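PDB 6SEI: structure-specific endonuclease subunit SLX4 from Thielavia terrestris, which probably acts as the regulatory subunit of the SLX1-SLX4 endonuclease, which cuts branched DNA structures formed during repair and recombination. Local coordinates for residues Pro39-Lys44 and Glu54-Trp59. Residues are numbered along the deposited sequence; the frame is centred on the assembly and turned at random.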
ATOM      1  N   PRO B  39      -3.981  48.136 -21.624  1.00 31.17           N
ATOM      2  CA  PRO B  39      -2.948  47.781 -20.648  1.00 28.89           C
ATOM      3  C   PRO B  39      -1.685  47.276 -21.321  1.00 27.86           C
ATOM      4  O   PRO B  39      -1.712  46.744 -22.435  1.00 29.07           O
ATOM      5  CB  PRO B  39      -3.611  46.675 -19.824  1.00 28.88           C
ATOM      6  CG  PRO B  39      -4.538  46.021 -20.790  1.00 30.48           C
ATOM      7  CD  PRO B  39      -5.049  47.120 -21.687  1.00 31.66           C
ATOM      8  N   SER B  40      -0.564  47.450 -20.626  1.00 25.74           N
ATOM      9  CA  SER B  40       0.692  46.882 -21.079  1.00 24.44           C
ATOM     10  C   SER B  40       0.642  45.361 -20.978  1.00 23.97           C
ATOM     11  O   SER B  40      -0.242  44.782 -20.340  1.00 24.42           O
ATOM     12  CB  SER B  40       1.855  47.430 -20.254  1.00 23.31           C
ATOM     13  OG  SER B  40       1.890  46.832 -18.969  1.00 22.46           O
ATOM     14  N   TRP B  41       1.614  44.705 -21.619  1.00 22.17           N
ATOM     15  CA  TRP B  41       1.671  43.248 -21.563  1.00 21.41           C
ATOM     16  C   TRP B  41       1.765  42.759 -20.125  1.00 21.04           C
ATOM     17  O   TRP B  41       1.163  41.738 -19.770  1.00 21.60           O
ATOM     18  CB  TRP B  41       2.850  42.728 -22.386  1.00 21.33           C
ATOM     19  CG  TRP B  41       2.587  42.717 -23.859  1.00 21.35           C
ATOM     20  CD1 TRP B  41       3.228  43.457 -24.812  1.00 21.37           C
ATOM     21  CD2 TRP B  41       1.605  41.934 -24.552  1.00 21.43           C
ATOM     22  NE1 TRP B  41       2.708  43.180 -26.055  1.00 21.61           N
ATOM     23  CE2 TRP B  41       1.710  42.250 -25.922  1.00 21.62           C
ATOM     24  CE3 TRP B  41       0.649  40.996 -24.147  1.00 17.22           C
ATOM     25  CZ2 TRP B  41       0.895  41.665 -26.884  1.00 17.93           C
ATOM     26  CZ3 TRP B  41      -0.156  40.415 -25.104  1.00 17.45           C
ATOM     27  CH2 TRP B  41      -0.029  40.751 -26.457  1.00 18.46           C
ATOM     28  N   HIS B  42       2.504  43.482 -19.281  1.00 20.31           N
ATOM     29  CA  HIS B  42       2.594  43.119 -17.872  1.00 19.73           C
ATOM     30  C   HIS B  42       1.237  43.219 -17.191  1.00 19.91           C
ATOM     31  O   HIS B  42       0.864  42.347 -16.399  1.00 20.20           O
ATOM     32  CB  HIS B  42       3.617  44.015 -17.172  1.00 19.69           C
ATOM     33  CG  HIS B  42       3.877  43.646 -15.744  1.00 19.51           C
ATOM     34  ND1 HIS B  42       4.381  44.543 -14.827  1.00 19.66           N
ATOM     35  CD2 HIS B  42       3.711  42.479 -15.076  1.00 19.57           C
ATOM     36  CE1 HIS B  42       4.510  43.946 -13.654  1.00 19.42           C
ATOM     37  NE2 HIS B  42       4.111  42.694 -13.779  1.00 19.49           N
ATOM     38  N   GLU B  43       0.478  44.273 -17.495  1.00 20.00           N
ATOM     39  CA  GLU B  43      -0.824  44.442 -16.862  1.00 20.20           C
ATOM     40  C   GLU B  43      -1.849  43.464 -17.421  1.00 19.84           C
ATOM     41  O   GLU B  43      -2.808  43.108 -16.726  1.00 19.50           O
ATOM     42  CB  GLU B  43      -1.297  45.886 -17.023  1.00 20.83           C
ATOM     43  CG  GLU B  43      -0.447  46.880 -16.247  1.00 21.24           C
ATOM     44  CD  GLU B  43      -0.684  48.318 -16.665  1.00 21.55           C
ATOM     45  OE1 GLU B  43      -0.738  48.579 -17.885  1.00 21.67           O
ATOM     46  OE2 GLU B  43      -0.805  49.188 -15.773  1.00 21.56           O
ATOM     47  N   LYS B  44      -1.667  43.017 -18.665  1.00 20.01           N
ATOM     48  CA  LYS B  44      -2.528  41.964 -19.189  1.00 20.25           C
ATOM     49  C   LYS B  44      -2.332  40.667 -18.412  1.00 20.80           C
ATOM     50  O   LYS B  44      -3.304  39.979 -18.078  1.00 21.02           O
ATOM     51  CB  LYS B  44      -2.258  41.752 -20.680  1.00 19.80           C
ATOM     52  CG  LYS B  44      -2.759  42.889 -21.560  1.00 19.54           C
ATOM     53  CD  LYS B  44      -2.568  42.588 -23.038  1.00 19.60           C
ATOM     54  CE  LYS B  44      -3.442  41.427 -23.481  1.00 19.73           C
ATOM     55  NZ  LYS B  44      -4.884  41.710 -23.250  1.00 19.56           N
ATOM     56  N   GLU B  54       2.241  34.935 -30.352  1.00 25.86           N
ATOM     57  CA  GLU B  54       2.910  35.646 -31.436  1.00 26.85           C
ATOM     58  C   GLU B  54       2.803  37.157 -31.285  1.00 26.31           C
ATOM     59  O   GLU B  54       3.605  37.886 -31.878  1.00 26.62           O
ATOM     60  CB  GLU B  54       2.342  35.208 -32.787  1.00 28.49           C
ATOM     61  CG  GLU B  54       2.350  33.698 -33.004  1.00 29.49           C
ATOM     62  CD  GLU B  54       1.079  33.030 -32.508  1.00 29.71           C
ATOM     63  OE1 GLU B  54       0.294  33.691 -31.794  1.00 29.40           O
ATOM     64  OE2 GLU B  54       0.863  31.844 -32.837  1.00 30.10           O
ATOM     65  N   ASP B  55       1.840  37.642 -30.501  1.00 25.75           N
ATOM     66  CA  ASP B  55       1.748  39.069 -30.217  1.00 25.36           C
ATOM     67  C   ASP B  55       2.817  39.506 -29.223  1.00 25.13           C
ATOM     68  O   ASP B  55       3.564  40.454 -29.483  1.00 25.65           O
ATOM     69  CB  ASP B  55       0.355  39.406 -29.692  1.00 25.14           C
ATOM     70  CG  ASP B  55      -0.689  39.409 -30.782  1.00 25.74           C
ATOM     71  OD1 ASP B  55      -0.305  39.360 -31.970  1.00 26.30           O
ATOM     72  OD2 ASP B  55      -1.892  39.460 -30.455  1.00 25.75           O
ATOM     73  N   LEU B  56       2.899  38.831 -28.073  1.00 24.57           N
ATOM     74  CA  LEU B  56       3.972  39.132 -27.131  1.00 24.04           C
ATOM     75  C   LEU B  56       5.333  38.796 -27.727  1.00 24.44           C
ATOM     76  O   LEU B  56       6.313  39.516 -27.499  1.00 24.45           O
ATOM     77  CB  LEU B  56       3.759  38.374 -25.820  1.00 23.34           C
ATOM     78  CG  LEU B  56       4.869  38.567 -24.781  1.00 17.76           C
ATOM     79  CD1 LEU B  56       4.881  39.999 -24.264  1.00 18.42           C
ATOM     80  CD2 LEU B  56       4.739  37.576 -23.636  1.00 17.57           C
ATOM     81  N   THR B  57       5.409  37.704 -28.496  1.00 24.52           N
ATOM     82  CA  THR B  57       6.654  37.334 -29.161  1.00 24.55           C
ATOM     83  C   THR B  57       7.153  38.464 -30.051  1.00 24.72           C
ATOM     84  O   THR B  57       8.326  38.853 -29.983  1.00 24.83           O
ATOM     85  CB  THR B  57       6.451  36.057 -29.976  1.00 25.03           C
ATOM     86  OG1 THR B  57       5.782  35.079 -29.173  1.00 24.89           O
ATOM     87  CG2 THR B  57       7.786  35.498 -30.447  1.00 25.31           C
ATOM     88  N   ALA B  58       6.273  39.003 -30.897  1.00 24.80           N
ATOM     89  CA  ALA B  58       6.668  40.091 -31.784  1.00 25.33           C
ATOM     90  C   ALA B  58       7.068  41.331 -30.994  1.00 25.25           C
ATOM     91  O   ALA B  58       8.005  42.042 -31.375  1.00 25.42           O
ATOM     92  CB  ALA B  58       5.529  40.417 -32.750  1.00 25.85           C
ATOM     93  N   TRP B  59       6.376  41.596 -29.883  1.00 25.19           N
ATOM     94  CA  TRP B  59       6.658  42.790 -29.090  1.00 25.43           C
ATOM     95  C   TRP B  59       8.043  42.726 -28.455  1.00 25.55           C
ATOM     96  O   TRP B  59       8.740  43.743 -28.372  1.00 25.58           O
ATOM     97  CB  TRP B  59       5.582  42.964 -28.020  1.00 25.42           C
ATOM     98  CG  TRP B  59       5.753  44.180 -27.166  1.00 26.01           C
ATOM     99  CD1 TRP B  59       5.434  45.465 -27.497  1.00 26.47           C
ATOM    100  CD2 TRP B  59       6.269  44.227 -25.829  1.00 26.25           C
ATOM    101  NE1 TRP B  59       5.724  46.311 -26.451  1.00 26.47           N
ATOM    102  CE2 TRP B  59       6.238  45.576 -25.416  1.00 26.28           C
ATOM    103  CE3 TRP B  59       6.757  43.262 -24.942  1.00 26.36           C
ATOM    104  CZ2 TRP B  59       6.674  45.982 -24.157  1.00 26.19           C
ATOM    105  CZ3 TRP B  59       7.192  43.668 -23.691  1.00 26.26           C
ATOM    106  CH2 TRP B  59       7.142  45.016 -23.308  1.00 26.14           C
TER
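In the helical C-terminal Slx4 domain, Trp41, in the first turn of the short helix 41-46, packs against Asp55, Leu56 and Trp59 of helix 53-67. No hydrogen bond joins the two segments. Tryptophan suits this place because its large flat ring is wide enough to touch all three residues at once. Leu56 CD1 covers one face of the Trp41 ring, a CH-pi contact 3.8 Å from the centroid of the five-membered ring and 19° off its normal. That leucine is buried and also touches Val79 of helix 76-85, as befits a branched apolar chain between two helices. The benzo end of the indole reaches Asp55, with Trp41 CH2 3.5 Å from Asp55 CB; the Asp55 carboxylate turns instead to a salt bridge with Arg93. Ser40, the N-cap just before Trp41, forms a capping box with Glu43: Ser40 OG accepts from Glu43 N (3.3 Å), while Ser40 N donates to Glu43 OE1 (3.0 Å), which also accepts from Ala33 N. The Trp59 side chain extends opposite its own amide nitrogen (chi1 -179°), presenting a ring face to Trp41; the five-membered rings meet obliquely at 56°, with Trp41 CD1 over that face, 3.3 Å from Trp59 CD2.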